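Local structure of structure-specific endonuclease subunit SLX1 (Candida glabrata, 4XLG) at residues Val34-Leu37 / Arg38-Gly42; Leu130-Asn134 / Gln135-Glu139. The protein probably acts as the catalytic subunit of the SLX1-SLX4 endonuclease, nicking duplex DNA near junctions with single-stranded DNA during repair and recombination. The protein carries 1 engineered substitution. All coordinates share one frame; numbering follows the deposited sequence. Where two conformers were deposited one is given.

Contact 1. Residues Val34-Leu37 / Arg38-Gly42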
ATOM      1  N   VAL B  34     -10.398 -10.798   8.276  1.00 17.34           N
ATOM      2  CA  VAL B  34     -11.495 -11.502   8.920  1.00 18.92           C
ATOM      3  C   VAL B  34     -10.963 -12.783   9.602  1.00 18.91           C
ATOM      4  O   VAL B  34     -11.193 -13.034  10.804  1.00 20.15           O
ATOM      5  CB  VAL B  34     -12.624 -11.880   7.883  1.00 21.68           C
ATOM      6  CG1 VAL B  34     -13.733 -12.620   8.657  1.00 23.28           C
ATOM      7  CG2 VAL B  34     -13.144 -10.545   7.228  1.00 21.62           C
ATOM      8  N   ARG B  35     -10.225 -13.590   8.799  1.00 18.87           N
ATOM      9  CA  ARG B  35      -9.636 -14.808   9.314  1.00 19.99           C
ATOM     10  C   ARG B  35      -8.665 -14.470  10.485  1.00 20.10           C
ATOM     11  O   ARG B  35      -8.649 -15.148  11.543  1.00 20.30           O
ATOM     12  CB  ARG B  35      -8.878 -15.507   8.191  1.00 18.63           C
ATOM     13  CG  ARG B  35      -8.273 -16.831   8.644  1.00 25.56           C
ATOM     14  CD  ARG B  35      -7.773 -17.591   7.384  1.00 35.01           C
ATOM     15  NE  ARG B  35      -7.389 -18.898   7.894  1.00 48.33           N
ATOM     16  CZ  ARG B  35      -6.178 -19.131   8.387  1.00 49.37           C
ATOM     17  NH1 ARG B  35      -5.876 -20.331   8.889  1.00 50.77           N
ATOM     18  NH2 ARG B  35      -5.265 -18.156   8.321  1.00 42.06           N
ATOM     19  N   ARG B  36      -7.911 -13.397  10.282  1.00 20.53           N
ATOM     20  CA  ARG B  36      -6.916 -13.004  11.322  1.00 18.00           C
ATOM     21  C   ARG B  36      -7.605 -12.614  12.611  1.00 21.37           C
ATOM     22  O   ARG B  36      -7.173 -12.996  13.708  1.00 18.20           O
ATOM     23  CB  ARG B  36      -6.068 -11.851  10.841  1.00 18.11           C
ATOM     24  CG  ARG B  36      -5.028 -11.325  11.909  1.00 20.37           C
ATOM     25  CD  ARG B  36      -4.067 -12.428  12.366  1.00 21.39           C
ATOM     26  NE  ARG B  36      -3.295 -12.932  11.225  1.00 24.44           N
ATOM     27  CZ  ARG B  36      -2.293 -12.268  10.668  1.00 24.77           C
ATOM     28  NH1 ARG B  36      -1.708 -12.784   9.580  1.00 29.53           N
ATOM     29  NH2 ARG B  36      -1.811 -11.146  11.209  1.00 27.35           N
ATOM     30  N   LEU B  37      -8.666 -11.815  12.507  1.00 19.38           N
ATOM     31  CA  LEU B  37      -9.372 -11.452  13.728  1.00 21.83           C
ATOM     32  C   LEU B  37      -9.982 -12.682  14.413  1.00 22.68           C
ATOM     33  O   LEU B  37      -9.938 -12.785  15.639  1.00 20.47           O
ATOM     34  CB  LEU B  37     -10.431 -10.374  13.386  1.00 20.00           C
ATOM     35  CG  LEU B  37     -11.175  -9.754  14.569  1.00 23.45           C
ATOM     36  CD1 LEU B  37     -10.187  -9.139  15.598  1.00 19.90           C
ATOM     37  CD2 LEU B  37     -12.109  -8.663  13.936  1.00 30.12           C
ATOM     38  N   ARG B  38     -10.515 -13.665  13.659  1.00 19.66           N
ATOM     39  CA  ARG B  38     -10.949 -14.904  14.328  1.00 20.19           C
ATOM     40  C   ARG B  38      -9.824 -15.626  15.062  1.00 20.73           C
ATOM     41  O   ARG B  38     -10.070 -16.233  16.108  1.00 22.92           O
ATOM     42  CB  ARG B  38     -11.561 -15.977  13.346  1.00 25.70           C
ATOM     43  CG  ARG B  38     -12.851 -15.604  12.662  1.00 35.63           C
ATOM     44  CD  ARG B  38     -13.532 -16.928  12.060  1.00 31.42           C
ATOM     45  NE  ARG B  38     -12.638 -17.618  11.116  1.00 39.91           N
ATOM     46  CZ  ARG B  38     -12.557 -17.260   9.837  1.00 37.97           C
ATOM     47  NH1 ARG B  38     -13.323 -16.258   9.398  1.00 33.71           N
ATOM     48  NH2 ARG B  38     -11.736 -17.883   9.011  1.00 33.00           N
ATOM     49  N   GLN B  39      -8.636 -15.643  14.455  1.00 20.14           N
ATOM     50  CA  GLN B  39      -7.465 -16.308  15.089  1.00 20.09           C
ATOM     51  C   GLN B  39      -7.100 -15.559  16.388  1.00 20.73           C
ATOM     52  O   GLN B  39      -6.805 -16.176  17.415  1.00 23.41           O
ATOM     53  CB  GLN B  39      -6.281 -16.321  14.149  1.00 23.19           C
ATOM     54  CG  GLN B  39      -6.476 -17.380  13.009  1.00 23.56           C
ATOM     55  CD  GLN B  39      -5.326 -17.295  12.024  1.00 27.69           C
ATOM     56  OE1 GLN B  39      -5.058 -16.235  11.454  1.00 25.69           O
ATOM     57  NE2 GLN B  39      -4.580 -18.375  11.908  1.00 29.43           N
ATOM     58  N   HIS B  40      -7.117 -14.242  16.333  1.00 19.58           N
ATOM     59  CA  HIS B  40      -6.801 -13.481  17.572  1.00 23.91           C
ATOM     60  C   HIS B  40      -7.855 -13.700  18.656  1.00 23.41           C
ATOM     61  O   HIS B  40      -7.538 -13.716  19.875  1.00 22.77           O
ATOM     62  CB  HIS B  40      -6.687 -11.950  17.300  1.00 19.61           C
ATOM     63  CG  HIS B  40      -5.422 -11.551  16.603  1.00 20.52           C
ATOM     64  ND1 HIS B  40      -4.166 -11.844  17.106  1.00 23.06           N
ATOM     65  CD2 HIS B  40      -5.217 -10.803  15.497  1.00 21.25           C
ATOM     66  CE1 HIS B  40      -3.248 -11.339  16.306  1.00 27.86           C
ATOM     67  NE2 HIS B  40      -3.858 -10.663  15.349  1.00 22.76           N
ATOM     68  N   ASN B  41      -9.121 -13.834  18.264  1.00 19.30           N
ATOM     69  CA  ASN B  41     -10.202 -13.942  19.232  1.00 20.17           C
ATOM     70  C   ASN B  41     -10.544 -15.330  19.672  1.00 24.35           C
ATOM     71  O   ASN B  41     -11.184 -15.553  20.678  1.00 25.16           O
ATOM     72  CB  ASN B  41     -11.450 -13.262  18.670  1.00 19.66           C
ATOM     73  CG  ASN B  41     -11.304 -11.737  18.754  1.00 21.12           C
ATOM     74  OD1 ASN B  41     -10.495 -11.262  19.567  1.00 23.03           O
ATOM     75  ND2 ASN B  41     -12.046 -10.997  17.934  1.00 21.42           N
ATOM     76  N   GLY B  42     -10.077 -16.297  18.935  1.00 27.15           N
ATOM     77  CA  GLY B  42     -10.396 -17.667  19.283  1.00 31.21           C
ATOM     78  C   GLY B  42      -9.056 -18.285  19.533  1.00 34.54           C
ATOM     79  O   GLY B  42      -8.405 -17.965  20.505  1.00 34.12           O
TER
HETATM   80  O   HOH W   1      -3.533 -15.516   9.600  1.00 40.82           O

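Contact 2. Residues Leu130-Asn134 / Gln135-Glu139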
ATOM      1  N   LEU B 130      -6.491   4.649   4.927  1.00 22.02           N
ATOM      2  CA  LEU B 130      -6.666   4.466   6.375  1.00 22.63           C
ATOM      3  C   LEU B 130      -8.189   4.300   6.622  1.00 23.66           C
ATOM      4  O   LEU B 130      -8.962   5.224   6.375  1.00 26.71           O
ATOM      5  CB  LEU B 130      -6.104   5.694   7.131  1.00 24.60           C
ATOM      6  CG  LEU B 130      -6.546   5.822   8.599  1.00 25.65           C
ATOM      7  CD1 LEU B 130      -6.100   4.590   9.408  1.00 25.38           C
ATOM      8  CD2 LEU B 130      -5.937   7.148   9.109  1.00 26.81           C
ATOM      9  N   HIS B 131      -8.595   3.137   7.126  1.00 20.94           N
ATOM     10  CA  HIS B 131     -10.022   2.858   7.302  1.00 22.30           C
ATOM     11  C   HIS B 131     -10.328   2.661   8.789  1.00 23.98           C
ATOM     12  O   HIS B 131      -9.666   1.818   9.433  1.00 22.11           O
ATOM     13  CB  HIS B 131     -10.430   1.564   6.586  1.00 20.51           C
ATOM     14  CG  HIS B 131     -11.894   1.265   6.758  1.00 24.02           C
ATOM     15  ND1 HIS B 131     -12.872   1.845   5.973  1.00 27.15           N
ATOM     16  CD2 HIS B 131     -12.555   0.531   7.700  1.00 21.24           C
ATOM     17  CE1 HIS B 131     -14.066   1.474   6.403  1.00 28.39           C
ATOM     18  NE2 HIS B 131     -13.899   0.658   7.437  1.00 24.06           N
ATOM     19  N   PHE B 132     -11.335   3.378   9.303  1.00 23.14           N
ATOM     20  CA  PHE B 132     -11.803   3.175  10.694  1.00 22.99           C
ATOM     21  C   PHE B 132     -13.082   2.359  10.786  1.00 24.70           C
ATOM     22  O   PHE B 132     -14.026   2.584  10.023  1.00 24.37           O
ATOM     23  CB  PHE B 132     -12.059   4.553  11.371  1.00 23.33           C
ATOM     24  CG  PHE B 132     -10.799   5.310  11.559  1.00 23.16           C
ATOM     25  CD1 PHE B 132      -9.989   5.021  12.667  1.00 23.84           C
ATOM     26  CD2 PHE B 132     -10.388   6.269  10.642  1.00 23.78           C
ATOM     27  CE1 PHE B 132      -8.767   5.699  12.875  1.00 27.05           C
ATOM     28  CE2 PHE B 132      -9.180   7.006  10.848  1.00 26.13           C
ATOM     29  CZ  PHE B 132      -8.352   6.708  11.958  1.00 25.38           C
ATOM     30  N   PHE B 133     -13.104   1.409  11.714  1.00 22.61           N
ATOM     31  CA  PHE B 133     -14.298   0.625  11.986  1.00 21.91           C
ATOM     32  C   PHE B 133     -15.026   1.164  13.190  1.00 22.47           C
ATOM     33  O   PHE B 133     -16.135   0.703  13.548  1.00 23.56           O
ATOM     34  CB  PHE B 133     -13.924  -0.816  12.269  1.00 19.18           C
ATOM     35  CG  PHE B 133     -13.226  -1.485  11.116  1.00 19.73           C
ATOM     36  CD1 PHE B 133     -13.988  -1.894   9.985  1.00 21.21           C
ATOM     37  CD2 PHE B 133     -11.836  -1.698  11.149  1.00 20.56           C
ATOM     38  CE1 PHE B 133     -13.346  -2.543   8.911  1.00 22.08           C
ATOM     39  CE2 PHE B 133     -11.170  -2.360  10.073  1.00 21.37           C
ATOM     40  CZ  PHE B 133     -11.935  -2.788   8.951  1.00 19.91           C
ATOM     41  N   ASN B 134     -14.377   2.114  13.848  1.00 23.02           N
ATOM     42  CA  ASN B 134     -14.968   2.718  15.058  1.00 23.13           C
ATOM     43  C   ASN B 134     -14.886   4.224  14.920  1.00 23.54           C
ATOM     44  O   ASN B 134     -13.796   4.772  14.679  1.00 24.44           O
ATOM     45  CB  ASN B 134     -14.234   2.249  16.343  1.00 26.74           C
ATOM     46  CG  ASN B 134     -14.904   2.788  17.627  1.00 24.23           C
ATOM     47  OD1 ASN B 134     -14.861   3.993  17.895  1.00 26.64           O
ATOM     48  ND2 ASN B 134     -15.559   1.892  18.402  1.00 25.56           N
ATOM     49  N   GLN B 135     -16.025   4.893  15.021  1.00 23.84           N
ATOM     50  CA  GLN B 135     -16.103   6.335  14.796  0.51 27.29           C
ATOM     51  C   GLN B 135     -15.459   7.149  15.928  1.00 28.49           C
ATOM     52  O   GLN B 135     -14.943   8.245  15.686  1.00 28.70           O
ATOM     53  CB  GLN B 135     -17.569   6.767  14.622  0.51 31.29           C
ATOM     54  CG  GLN B 135     -17.786   8.286  14.461  0.51 35.96           C
ATOM     55  CD  GLN B 135     -18.028   9.007  15.782  0.51 40.79           C
ATOM     56  OE1 GLN B 135     -18.626   8.457  16.707  0.51 43.57           O
ATOM     57  NE2 GLN B 135     -17.554  10.247  15.873  0.51 44.36           N
ATOM     58  N   LYS B 136     -15.547   6.656  17.178  1.00 27.74           N
ATOM     59  CA  LYS B 136     -14.880   7.373  18.260  1.00 30.32           C
ATOM     60  C   LYS B 136     -13.362   7.335  18.071  1.00 27.73           C
ATOM     61  O   LYS B 136     -12.671   8.336  18.385  1.00 29.41           O
ATOM     62  CB  LYS B 136     -15.260   6.821  19.648  1.00 32.38           C
ATOM     63  CG  LYS B 136     -16.708   7.113  19.986  1.00 34.14           C
ATOM     64  CD  LYS B 136     -16.913   8.618  20.255  1.00 43.84           C
ATOM     65  CE  LYS B 136     -18.380   8.965  20.430  1.00 55.22           C
ATOM     66  NZ  LYS B 136     -18.579  10.439  20.753  1.00 57.23           N
ATOM     67  N   VAL B 137     -12.842   6.226  17.552  1.00 26.32           N
ATOM     68  CA  VAL B 137     -11.412   6.132  17.267  1.00 26.63           C
ATOM     69  C   VAL B 137     -11.067   7.084  16.109  1.00 27.65           C
ATOM     70  O   VAL B 137     -10.050   7.819  16.150  1.00 27.49           O
ATOM     71  CB  VAL B 137     -11.003   4.671  16.924  1.00 27.90           C
ATOM     72  CG1 VAL B 137      -9.537   4.612  16.395  1.00 25.69           C
ATOM     73  CG2 VAL B 137     -11.165   3.766  18.203  1.00 24.32           C
ATOM     74  N   GLU B 138     -11.899   7.075  15.067  1.00 26.91           N
ATOM     75  CA  GLU B 138     -11.704   8.034  13.953  1.00 29.64           C
ATOM     76  C   GLU B 138     -11.674   9.514  14.448  1.00 33.49           C
ATOM     77  O   GLU B 138     -10.872  10.345  13.961  1.00 31.14           O
ATOM     78  CB  GLU B 138     -12.826   7.850  12.896  1.00 26.94           C
ATOM     79  CG  GLU B 138     -12.671   8.763  11.680  1.00 32.34           C
ATOM     80  CD  GLU B 138     -13.647   9.927  11.660  1.00 52.42           C
ATOM     81  OE1 GLU B 138     -14.596   9.963  12.477  1.00 56.78           O
ATOM     82  OE2 GLU B 138     -13.451  10.827  10.819  1.00 59.96           O
ATOM     83  N   GLU B 139     -12.558   9.853  15.398  1.00 29.25           N
ATOM     84  CA  GLU B 139     -12.617  11.218  15.893  0.53 31.54           C
ATOM     85  C   GLU B 139     -11.335  11.586  16.642  1.00 34.13           C
ATOM     86  O   GLU B 139     -10.844  12.713  16.518  1.00 34.96           O
ATOM     87  CB  GLU B 139     -13.831  11.414  16.800  0.53 33.16           C
ATOM     88  CG  GLU B 139     -15.156  11.460  16.061  0.53 38.78           C
ATOM     89  CD  GLU B 139     -16.318  11.721  16.997  0.53 46.49           C
ATOM     90  OE1 GLU B 139     -16.159  12.517  17.951  0.53 52.67           O
ATOM     91  OE2 GLU B 139     -17.387  11.126  16.790  0.53 47.98           O
TER

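Contact 1. Residues Val34-Leu37 / Arg38-Gly42
Arg36 and His40, one helical turn apart, meet through the arginine's methylene chain and the imidazole: Arg36 CD lies 3.5 Å from His40 NE2, with Arg36 CG next to the same side of the ring. The guanidinium itself is turned almost perpendicular to the imidazole (83° between planes), which excludes a stack. Arg36 leaves the helix with CG anti to its backbone N and then folds at chi2 and chi3 (58° and 61°), a doubled bend that lays the methylenes against His40 while Arg36 NE is directed at Gln39. There a single water sits in the guanidinium plane at its edge; it accepts from Arg36 NE at 3.1 Å and donates to Gln39 OE1 at a short 2.5 Å.

Gln39 CD also lies over one face of the Arg35 guanidinium, the amide steeply tilted against it, with Gln39 NE2 3.7 Å from Arg35 NH2. Arg38 turns back along the helix: Arg35 CA lies over one face of its guanidinium, offset toward the rim, and Arg38 NH2 comes within 3.6 Å of Arg35 CG. On the inward side Leu37 CD1 touches Asn41 ND2 at 3.5 Å.

Beneath these side chains run four consecutive helical bonds, from His40 N to Arg36 O at 2.9 Å and likewise from Arg38, Gln39 and Asn41 to Val34, Arg35 and Leu37. Further out, Tyr14 OH is hydrogen-bonded to both Arg36 NH2 and His40 NE2, Ser29 O also receives Arg36 NH2, and Leu44 O receives Gln39 NE2. Leu37 packs on strand 12-18 and helix 176-213, while Asn41 OD1 accepts from Trp60 N. These i to i+3 and i to i+4 contacts, with Arg36 and His40 facing Tyr14, lie on helix 33-41, which follows the hairpin of strands 12-18 and 25-30 in the GIY-YIG domain.

Contact 2. Residues Leu130-Asn134 / Gln135-Glu139
The Phe132 ring carries the start of the next helix on one of its faces: Glu138 CA stands 3.7 Å from the ring centroid and only 10° off the normal, a CH-pi contact over the centre. The motif is a strand-to-helix turn with an asparagine N-cap. Glu138 CB and CG continue across the same face, CG reaching Phe132 CD2 at 3.5 Å, and Val137 CG1 approaches Phe132 CE1 obliquely at 3.8 Å. The Phe132 ring also meets that of Trp141. Round the corner, the ring of Phe133 has His131 CD2 over one face, offset to the rim, and Phe133 CD1 lies in the plane of the His131 ring at its edge.

The chain coming from strand 129-132 turns a corner at Phe133, and Asn134 stands directly before helix 135-143. Its CG is anti to the backbone N (chi1 -176°), which places the amide beside the helix start, where first-turn N-H groups have no carbonyl of a preceding turn to donate to. The backbone carbonyl takes up the helical pattern, Asn134 O accepting from Glu138 N at 3.0 Å; the same bond brings the Glu138 backbone back toward the strand, consistent with CA sitting over the ring.

Both ends of the capping amide are used. Asn134 ND2 donates to Glu61 OE2 and Thr169 O, tying the buried side chain to strand 60-67 and to the chain just beyond strand 160-168, and probably settling its rotation. Glu138, whose methylenes lie on Phe132, sends its OE2 away to a salt bridge with Lys142. At the cap itself, Asn134 OD1 receives Val137 N at 3.0 Å with an N-H...O angle of 153°, and Lys136 N at 2.8 Å in a weak, strongly bent bond.

In the fold
Contact 2 is the more buried of the two, with five of its seven touching residues enclosed, whereas contact 1 has two buried among eight. Their nearest atoms are about 7 Å apart and do not touch, and their centres are 20 Å apart. Both nevertheless pack on the long helix 176-213, Leu37 and Phe133 each touching Asn186. Chemistry follows location. Residues 34-41 lie within one helix, which Gly42 leaves, and meet through long polar side chains, a bridging water and regular helical bonds. Residues 130-139 join an interior strand of the mixed sheet to a helix, and rely on an aromatic face and an asparagine cap.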